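Local structure of fucose-binding lectin (Kordia periserrulae, 6HTN) at residues S47-T55 against R67-I78; Y97-T105 against I116-D124. The protein binds fucose-type sugars as a beta-propeller lectin, held here in complex with methyl alpha-L-fucopyranoside. All coordinates share one frame; numbering follows the deposited sequence. Where two conformers were deposited one is given.

Contact 1. Residues S47-T55 against R67-I78. Unlike the reference sequence in segment 67-78: Asp74 (reference Asn). With MFU (methyl alpha-L-fucopyranoside), chain H.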
loop_
_atom_site.group_PDB
_atom_site.type_symbol
_atom_site.label_atom_id
_atom_site.label_comp_id
_atom_site.label_asym_id
_atom_site.label_seq_id
_atom_site.Cartn_x
_atom_site.Cartn_y
_atom_site.Cartn_z
ATOM N N SER A 47 17.610 6.789 2.180
ATOM C CA SER A 47 16.277 7.018 1.595
ATOM C C SER A 47 15.689 5.679 1.140
ATOM O O SER A 47 16.427 4.824 0.598
ATOM C CB SER A 47 16.337 7.994 0.461
ATOM O OG SER A 47 16.552 9.303 1.002
ATOM N N ALA A 48 14.368 5.524 1.287
ATOM C CA ALA A 48 13.692 4.322 0.749
ATOM C C ALA A 48 12.253 4.696 0.424
ATOM O O ALA A 48 11.812 5.833 0.763
ATOM C CB ALA A 48 13.771 3.204 1.752
ATOM N N ILE A 49 11.529 3.790 -0.197
ATOM C CA ILE A 49 10.105 4.017 -0.566
ATOM C C ILE A 49 9.226 2.885 -0.030
ATOM O O ILE A 49 8.025 2.831 -0.355
ATOM C CB ILE A 49 9.932 4.175 -2.079
ATOM C CG1 ILE A 49 10.253 2.891 -2.867
ATOM C CG2 ILE A 49 10.743 5.370 -2.565
ATOM C CD1 ILE A 49 9.998 3.014 -4.341
ATOM N N SER A 50 9.790 2.008 0.784
ATOM C CA SER A 50 9.025 0.980 1.507
ATOM C C SER A 50 9.503 0.937 2.953
ATOM O O SER A 50 10.527 1.525 3.263
ATOM C CB SER A 50 9.166 -0.369 0.839
ATOM O OG SER A 50 10.465 -0.903 1.129
ATOM N N GLY A 51 8.789 0.122 3.711
ATOM C CA GLY A 51 9.312 -0.334 4.999
ATOM C C GLY A 51 10.488 -1.248 4.793
ATOM O O GLY A 51 10.942 -1.503 3.683
ATOM N N ALA A 52 11.007 -1.774 5.888
ATOM C CA ALA A 52 12.226 -2.581 5.851
ATOM C C ALA A 52 11.958 -3.916 6.536
ATOM O O ALA A 52 11.226 -3.980 7.526
ATOM C CB ALA A 52 13.324 -1.811 6.498
ATOM N N GLY A 53 12.449 -4.960 5.942
ATOM C CA GLY A 53 12.540 -6.262 6.609
ATOM C C GLY A 53 13.918 -6.380 7.226
ATOM O O GLY A 53 14.859 -5.762 6.715
ATOM N N ALA A 54 13.999 -7.074 8.334
ATOM C CA ALA A 54 15.287 -7.181 9.027
ATOM C C ALA A 54 15.532 -8.608 9.493
ATOM O O ALA A 54 14.570 -9.287 9.942
ATOM C CB ALA A 54 15.291 -6.209 10.181
ATOM N N THR A 55 16.806 -8.949 9.568
ATOM C CA THR A 55 17.244 -10.224 10.176
ATOM C C THR A 55 18.576 -9.933 10.879
ATOM O O THR A 55 19.263 -8.962 10.520
ATOM C CB THR A 55 17.316 -11.336 9.110
ATOM O OG1 THR A 55 17.449 -12.568 9.858
ATOM C CG2 THR A 55 18.391 -11.130 8.090
ATOM N N ARG A 67 21.038 -7.300 8.961
ATOM C CA ARG A 67 20.783 -7.001 7.559
ATOM C C ARG A 67 19.351 -6.482 7.441
ATOM O O ARG A 67 18.431 -7.093 7.988
ATOM C CB ARG A 67 20.982 -8.254 6.696
ATOM C CG ARG A 67 22.398 -8.815 6.699
ATOM C CD ARG A 67 23.353 -7.908 5.986
ATOM N NE ARG A 67 24.730 -8.456 5.923
ATOM C CZ ARG A 67 25.629 -8.315 6.879
ATOM N NH1 ARG A 67 25.368 -7.687 8.019
ATOM N NH2 ARG A 67 26.831 -8.845 6.676
ATOM N N VAL A 68 19.211 -5.363 6.751
ATOM C CA VAL A 68 17.919 -4.661 6.572
ATOM C C VAL A 68 17.698 -4.522 5.074
ATOM O O VAL A 68 18.621 -4.167 4.336
ATOM C CB VAL A 68 17.996 -3.266 7.264
ATOM C CG1 VAL A 68 16.791 -2.449 7.053
ATOM C CG2 VAL A 68 18.254 -3.410 8.726
ATOM N N TYR A 69 16.480 -4.799 4.625
ATOM C CA TYR A 69 16.089 -4.836 3.204
ATOM C C TYR A 69 14.871 -3.949 2.962
ATOM O O TYR A 69 13.856 -4.096 3.650
ATOM C CB TYR A 69 15.799 -6.293 2.778
ATOM C CG TYR A 69 16.964 -7.233 2.974
ATOM C CD1 TYR A 69 17.955 -7.324 2.011
ATOM C CD2 TYR A 69 17.122 -7.914 4.170
ATOM C CE1 TYR A 69 19.067 -8.136 2.223
ATOM C CE2 TYR A 69 18.230 -8.703 4.403
ATOM C CZ TYR A 69 19.214 -8.799 3.435
ATOM O OH TYR A 69 20.350 -9.533 3.686
ATOM N N ALA A 70 14.984 -3.041 2.013
ATOM C CA ALA A 70 13.910 -2.115 1.663
ATOM C C ALA A 70 13.914 -1.894 0.177
ATOM O O ALA A 70 14.805 -2.363 -0.510
ATOM C CB ALA A 70 14.078 -0.791 2.399
ATOM N N ILE A 71 12.916 -1.195 -0.325
ATOM C CA ILE A 71 12.900 -0.743 -1.733
ATOM C C ILE A 71 13.519 0.654 -1.795
ATOM O O ILE A 71 13.072 1.558 -1.080
ATOM C CB ILE A 71 11.489 -0.780 -2.318
ATOM C CG1 ILE A 71 10.804 -2.133 -2.097
ATOM C CG2 ILE A 71 11.570 -0.405 -3.796
ATOM C CD1 ILE A 71 11.654 -3.317 -2.486
ATOM N N GLY A 72 14.557 0.800 -2.614
ATOM C CA GLY A 72 15.192 2.120 -2.749
ATOM C C GLY A 72 14.415 3.028 -3.693
ATOM O O GLY A 72 13.430 2.623 -4.284
ATOM N N THR A 73 14.956 4.243 -3.869
ATOM C CA THR A 73 14.253 5.283 -4.633
ATOM C C THR A 73 14.313 4.984 -6.121
ATOM O O THR A 73 13.604 5.689 -6.858
ATOM C CB THR A 73 14.801 6.669 -4.277
ATOM O OG1 THR A 73 16.163 6.667 -4.709
ATOM C CG2 THR A 73 14.667 6.963 -2.807
ATOM N N ASP A 74 15.047 3.964 -6.555
ATOM C CA ASP A 74 15.030 3.496 -7.968
ATOM C C ASP A 74 14.140 2.255 -8.178
ATOM O O ASP A 74 14.172 1.657 -9.267
ATOM C CB ASP A 74 16.443 3.163 -8.434
ATOM C CG ASP A 74 17.108 2.071 -7.586
ATOM O OD1 ASP A 74 16.529 1.629 -6.523
ATOM O OD2 ASP A 74 18.275 1.711 -7.946
ATOM N N GLY A 75 13.351 1.864 -7.177
ATOM C CA GLY A 75 12.475 0.690 -7.329
ATOM C C GLY A 75 13.193 -0.622 -7.102
ATOM O O GLY A 75 12.564 -1.670 -7.270
ATOM N N LYS A 76 14.471 -0.610 -6.746
ATOM C CA LYS A 76 15.230 -1.858 -6.572
ATOM C C LYS A 76 15.501 -2.108 -5.100
ATOM O O LYS A 76 15.611 -1.156 -4.296
ATOM C CB LYS A 76 16.518 -1.791 -7.374
ATOM C CG LYS A 76 16.206 -1.688 -8.867
ATOM C CD LYS A 76 17.258 -2.179 -9.783
ATOM C CE LYS A 76 16.897 -2.090 -11.229
ATOM N NZ LYS A 76 18.090 -1.939 -12.083
ATOM N N ILE A 77 15.594 -3.370 -4.734
ATOM C CA ILE A 77 15.902 -3.757 -3.348
ATOM C C ILE A 77 17.261 -3.197 -2.935
ATOM O O ILE A 77 18.240 -3.334 -3.689
ATOM C CB ILE A 77 15.789 -5.277 -3.110
ATOM C CG1 ILE A 77 14.355 -5.730 -3.423
ATOM C CG2 ILE A 77 16.196 -5.635 -1.693
ATOM C CD1 ILE A 77 14.196 -7.235 -3.617
ATOM N N ILE A 78 17.292 -2.576 -1.755
ATOM C CA ILE A 78 18.550 -2.126 -1.108
ATOM C C ILE A 78 18.785 -2.995 0.114
ATOM O O ILE A 78 17.825 -3.354 0.822
ATOM C CB ILE A 78 18.521 -0.632 -0.761
ATOM C CG1 ILE A 78 17.452 -0.275 0.264
ATOM C CG2 ILE A 78 18.347 0.180 -2.024
ATOM C CD1 ILE A 78 17.604 1.150 0.811
HETATM C C1 MFU H . 27.952 -9.017 2.984
HETATM C C2 MFU H . 26.873 -8.499 2.034
HETATM C C3 MFU H . 26.132 -9.702 1.458
HETATM C C4 MFU H . 25.524 -10.488 2.577
HETATM C C5 MFU H . 26.675 -10.974 3.500
HETATM C C6 MFU H . 26.137 -11.768 4.665
HETATM O O1 MFU H . 28.895 -9.707 2.147
HETATM O O2 MFU H . 27.533 -7.746 1.011
HETATM O O3 MFU H . 25.171 -9.234 0.507
HETATM O O4 MFU H . 24.643 -9.724 3.391
HETATM O O5 MFU H . 27.355 -9.765 4.027
HETATM C CM MFU H . 29.890 -10.275 3.019
HETATM O O HOH W 1 17.278 4.649 -2.076
#
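Arg67 and Thr55 exchange two backbone hydrogen bonds, and the one from Arg67 N to Thr55 O is almost straight (2.9 Å, 175°). The Arg67 and Thr55 side chains cross at a slant, with Arg67 CB and Thr55 CG2 4.1 Å apart. The Arg67 chain then bends at chi2 (-69°) and leads away from strand 53-55 to the fucoside. Arg67 NE donates to O4 of the sugar over 2.8 Å, and NH2 donates to O5. O4 lies at the edge of the guanidinium, near its plane. A salt bridge from NH2 to Asp83 helps to fix the group's rotation. Glu79, Ala91 and Trp137 also bond this sugar.

Val68 points to the other face, with Ala54, and its CG1 meets Ala52 CB at 3.6 Å. Tyr69 shares two backbone bonds with Gly53. Its ring edge is near Thr55 CG2, and its hydroxyl reaches Glu79. The Ala70 methyl touches those of Ala48 and Ala52.

At Ile71 a side chain replaces the backbone acceptor: Ile71 N donates to Ser50 OG over 2.9 Å. With chi1 at 75°, the Ser50 hydroxyl can take this bond while donating to Gly51 O. Ile71 O in turn accepts from Ile49 N. The two isoleucines meet through Ile49 CG1 and Ile71 CG2, 3.7 Å apart. Gly72 opens a type I turn to Gly75. Next to it, one water joins Thr73 N to Ser47 O, and Thr73 CG2 lies 3.8 Å from Ser47 CB. Asp74 OD1 accepts from Lys76 N in an Asx turn. The chain then returns beside Ala70, with which Ile78 exchanges two backbone hydrogen bonds.

This is an antiparallel hairpin of a four-stranded propeller blade, carrying a fucose-site arginine on its second strand.

Contact 2. Residues Y97-T105 against I116-D124. With MFU (methyl alpha-L-fucopyranoside), chain I.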
loop_
_atom_site.group_PDB
_atom_site.type_symbol
_atom_site.label_atom_id
_atom_site.label_comp_id
_atom_site.label_asym_id
_atom_site.label_seq_id
_atom_site.Cartn_x
_atom_site.Cartn_y
_atom_site.Cartn_z
ATOM N N TYR A 97 14.344 -5.631 -8.943
ATOM C CA TYR A 97 13.179 -4.785 -8.663
ATOM C C TYR A 97 12.371 -5.380 -7.541
ATOM O O TYR A 97 12.180 -6.609 -7.499
ATOM C CB TYR A 97 12.280 -4.667 -9.892
ATOM C CG TYR A 97 12.844 -3.782 -10.975
ATOM C CD1 TYR A 97 12.895 -2.409 -10.822
ATOM C CD2 TYR A 97 13.285 -4.318 -12.157
ATOM C CE1 TYR A 97 13.377 -1.583 -11.821
ATOM C CE2 TYR A 97 13.763 -3.513 -13.183
ATOM C CZ TYR A 97 13.821 -2.135 -13.007
ATOM O OH TYR A 97 14.290 -1.362 -14.044
ATOM N N GLY A 98 11.871 -4.531 -6.654
ATOM C CA GLY A 98 10.963 -4.957 -5.588
ATOM C C GLY A 98 9.743 -4.110 -5.562
ATOM O O GLY A 98 9.841 -2.906 -5.710
ATOM N N ALA A 99 8.594 -4.740 -5.376
ATOM C CA ALA A 99 7.298 -4.072 -5.436
ATOM C C ALA A 99 6.577 -4.203 -4.103
ATOM O O ALA A 99 5.433 -3.899 -4.046
ATOM C CB ALA A 99 6.545 -4.675 -6.607
ATOM N N SER A 100 7.256 -4.705 -3.085
ATOM C CA SER A 100 6.686 -4.991 -1.765
ATOM C C SER A 100 7.802 -4.808 -0.728
ATOM O O SER A 100 8.919 -4.959 -1.093
ATOM C CB SER A 100 6.004 -6.359 -1.747
ATOM O OG SER A 100 6.954 -7.424 -1.952
ATOM N N THR A 101 7.444 -4.535 0.506
ATOM C CA THR A 101 8.380 -4.457 1.635
ATOM C C THR A 101 8.988 -5.838 1.761
ATOM O O THR A 101 8.259 -6.784 2.034
ATOM C CB THR A 101 7.726 -4.027 2.934
ATOM O OG1 THR A 101 7.225 -2.695 2.779
ATOM C CG2 THR A 101 8.693 -4.091 4.093
ATOM N N PRO A 102 10.316 -5.991 1.619
ATOM C CA PRO A 102 10.881 -7.340 1.625
ATOM C C PRO A 102 10.777 -7.984 2.991
ATOM O O PRO A 102 10.806 -7.299 4.051
ATOM C CB PRO A 102 12.351 -7.120 1.281
ATOM C CG PRO A 102 12.374 -5.804 0.523
ATOM C CD PRO A 102 11.300 -4.994 1.159
ATOM N N ASP A 103 10.634 -9.304 2.968
ATOM C CA ASP A 103 10.786 -10.146 4.163
ATOM C C ASP A 103 12.167 -10.789 4.122
ATOM O O ASP A 103 12.677 -11.057 3.035
ATOM C CB ASP A 103 9.753 -11.280 4.178
ATOM C CG ASP A 103 8.350 -10.798 4.528
ATOM O OD1 ASP A 103 8.215 -9.957 5.435
ATOM O OD2 ASP A 103 7.382 -11.268 3.830
ATOM N N ALA A 104 12.714 -11.063 5.285
ATOM C CA ALA A 104 14.041 -11.711 5.338
ATOM C C ALA A 104 14.120 -12.637 6.541
ATOM O O ALA A 104 13.499 -12.386 7.573
ATOM C CB ALA A 104 15.140 -10.700 5.428
ATOM N N THR A 105 14.857 -13.740 6.361
ATOM C CA THR A 105 15.193 -14.641 7.479
ATOM C C THR A 105 16.626 -15.144 7.233
ATOM O O THR A 105 17.153 -14.990 6.125
ATOM C CB THR A 105 14.164 -15.764 7.645
ATOM O OG1 THR A 105 14.398 -16.435 8.894
ATOM C CG2 THR A 105 14.231 -16.750 6.509
ATOM N N ILE A 116 21.082 -16.387 4.104
ATOM C CA ILE A 116 19.975 -15.405 4.141
ATOM C C ILE A 116 19.011 -15.681 3.016
ATOM O O ILE A 116 19.436 -16.054 1.920
ATOM C CB ILE A 116 20.554 -13.974 4.043
ATOM C CG1 ILE A 116 21.702 -13.720 5.019
ATOM C CG2 ILE A 116 19.422 -12.940 4.202
ATOM C CD1 ILE A 116 22.434 -12.449 4.733
ATOM N N ARG A 117 17.739 -15.512 3.307
ATOM C CA ARG A 117 16.687 -15.590 2.276
ATOM C C ARG A 117 15.843 -14.319 2.368
ATOM O O ARG A 117 15.378 -13.965 3.473
ATOM C CB ARG A 117 15.841 -16.854 2.501
ATOM C CG ARG A 117 16.632 -18.163 2.433
ATOM C CD ARG A 117 17.139 -18.416 1.030
ATOM N NE ARG A 117 17.819 -19.717 0.912
ATOM C CZ ARG A 117 19.140 -19.889 1.074
ATOM N NH1 ARG A 117 19.934 -18.880 1.436
ATOM N NH2 ARG A 117 19.664 -21.104 0.913
ATOM N N VAL A 118 15.660 -13.677 1.229
ATOM C CA VAL A 118 14.914 -12.402 1.119
ATOM C C VAL A 118 13.769 -12.634 0.137
ATOM O O VAL A 118 14.003 -13.238 -0.925
ATOM C CB VAL A 118 15.829 -11.294 0.605
ATOM C CG1 VAL A 118 15.040 -10.004 0.413
ATOM C CG2 VAL A 118 16.984 -11.071 1.572
ATOM N N TYR A 119 12.564 -12.167 0.461
ATOM C CA TYR A 119 11.372 -12.428 -0.374
ATOM C C TYR A 119 10.719 -11.089 -0.705
ATOM O O TYR A 119 10.511 -10.270 0.193
ATOM C CB TYR A 119 10.375 -13.306 0.381
ATOM C CG TYR A 119 10.973 -14.626 0.784
ATOM C CD1 TYR A 119 11.735 -14.730 1.934
ATOM C CD2 TYR A 119 10.811 -15.785 -0.004
ATOM C CE1 TYR A 119 12.347 -15.917 2.297
ATOM C CE2 TYR A 119 11.399 -16.962 0.364
ATOM C CZ TYR A 119 12.167 -17.025 1.498
ATOM O OH TYR A 119 12.841 -18.167 1.868
ATOM N N ALA A 120 10.399 -10.906 -1.980
ATOM C CA ALA A 120 9.654 -9.708 -2.399
ATOM C C ALA A 120 9.021 -9.962 -3.742
ATOM O O ALA A 120 9.593 -10.648 -4.615
ATOM C CB ALA A 120 10.583 -8.509 -2.503
ATOM N N TYR A 121 7.882 -9.304 -3.994
ATOM C CA TYR A 121 7.356 -9.268 -5.361
ATOM C C TYR A 121 8.316 -8.508 -6.270
ATOM O O TYR A 121 8.899 -7.514 -5.836
ATOM C CB TYR A 121 5.981 -8.621 -5.375
ATOM C CG TYR A 121 4.843 -9.536 -4.982
ATOM C CD1 TYR A 121 4.218 -10.321 -5.940
ATOM C CD2 TYR A 121 4.395 -9.611 -3.685
ATOM C CE1 TYR A 121 3.128 -11.103 -5.626
ATOM C CE2 TYR A 121 3.280 -10.373 -3.358
ATOM C CZ TYR A 121 2.664 -11.140 -4.336
ATOM O OH TYR A 121 1.591 -11.929 -4.004
ATOM N N ASN A 122 8.350 -8.889 -7.536
ATOM C CA ASN A 122 9.125 -8.135 -8.544
ATOM C C ASN A 122 8.163 -7.383 -9.472
ATOM O O ASN A 122 6.937 -7.293 -9.204
ATOM C CB ASN A 122 10.128 -9.038 -9.253
ATOM C CG ASN A 122 9.509 -9.982 -10.252
ATOM O OD1 ASN A 122 8.281 -9.942 -10.490
ATOM N ND2 ASN A 122 10.367 -10.813 -10.877
ATOM N N GLN A 123 8.738 -6.792 -10.499
ATOM C CA GLN A 123 7.988 -5.902 -11.391
ATOM C C GLN A 123 6.903 -6.674 -12.166
ATOM O O GLN A 123 5.956 -6.057 -12.650
ATOM C CB GLN A 123 8.953 -5.196 -12.369
ATOM C CG GLN A 123 9.579 -6.091 -13.426
ATOM C CD GLN A 123 10.768 -6.939 -13.026
ATOM O OE1 GLN A 123 11.121 -7.137 -11.857
ATOM N NE2 GLN A 123 11.485 -7.383 -14.056
ATOM N N ASP A 124 7.062 -7.990 -12.327
ATOM C CA ASP A 124 6.104 -8.850 -13.025
ATOM C C ASP A 124 5.045 -9.421 -12.076
ATOM O O ASP A 124 4.296 -10.330 -12.475
ATOM C CB ASP A 124 6.850 -9.954 -13.749
ATOM C CG ASP A 124 7.728 -9.434 -14.872
ATOM O OD1 ASP A 124 7.283 -8.609 -15.643
ATOM O OD2 ASP A 124 8.894 -9.895 -14.947
HETATM C C1 MFU I . 17.852 -23.038 -1.621
HETATM C C2 MFU I . 16.627 -22.398 -2.253
HETATM C C3 MFU I . 15.360 -22.903 -1.598
HETATM C C4 MFU I . 15.364 -22.794 -0.141
HETATM C C5 MFU I . 16.616 -23.496 0.372
HETATM C C6 MFU I . 16.776 -23.462 1.838
HETATM O O1 MFU I . 17.661 -24.382 -2.059
HETATM O O2 MFU I . 16.650 -22.546 -3.669
HETATM O O3 MFU I . 14.233 -22.222 -2.223
HETATM O O4 MFU I . 15.547 -21.383 0.278
HETATM O O5 MFU I . 17.801 -23.013 -0.263
HETATM C CM MFU I . 18.769 -25.196 -1.742
HETATM O O HOH W 2 11.731 -8.866 -6.105
HETATM O O HOH W 3 13.738 -7.802 -10.888
HETATM O O HOH W 4 7.536 -8.763 0.325
#
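Strand 103-105 runs antiparallel to strand 116-121, at 167° and 4.7 Å between axes, with two backbone hydrogen bonds in each of the pairs Asp103-Tyr119 and Thr105-Arg117. Arg117 extends away from this pairing to the fucoside. Its NE donates to sugar O4 and its NH2 to O5, each over 2.9 Å. Its NH1 donates to Ile116 O, in the guanidinium plane, and NH2 also pairs with Asp133. These bonds hold the flat group in place.

On the opposite face of the sheet, Val118 CG1 rests 4.0 Å from Pro102 CB. Further along, Tyr121 N donates to Ser100 OG over 2.9 Å. Ser100 OG also lies in plane at the edge of the Tyr121 ring, 3.8 Å from Tyr121 CD2. Tyr121 O accepts from Ala99 N. At the loop end, Tyr97 and Gln123 lie aslant, with ring and amide planes 63° apart. Gln123 OE1 comes within 3.4 Å of Tyr97 CB. Bent at chi2 (-80°), the glutamine turns its amide back to the tyrosine, and a water links OE1 to Tyr97 N. Gln123 N is buried here without a partner. Asn122 OD1 accepts from Asp124 N, an Asx turn.

Tyr69 of strand 64-71 packs on Pro102, Ala104, Ile116 and Val118. Strand 127-132 flanks strand 116-121 on the side away from strand 103-105. Asp103 and Thr105 bond to Gly2 and Ser5 of a neighbouring subunit, whose Trp37 also bonds the sugar.

How the contacts relate
From the N terminus, contact 1 comes first, pairing 47-55 with 67-78 and closing the hairpin stretch 56-66. Contact 2 closes the equivalent stretch 106-115. The two follow in series, and neither nests in nor crosses the other. Each belongs to its own four-stranded antiparallel sheet, and that of contact 2 is the next blade along the chain. The centres of contact 1 and contact 2 are about 9 Å apart. The two meet at the loop ends. Gly75 O and Gly98 N, 3.0 Å apart, probably share a hydrogen bond, Lys76 makes a cation-pi contact with Tyr97, and Ile71 packs on Ser100. Adjacent blades are thus joined, and both contacts touch the same neighbouring subunit.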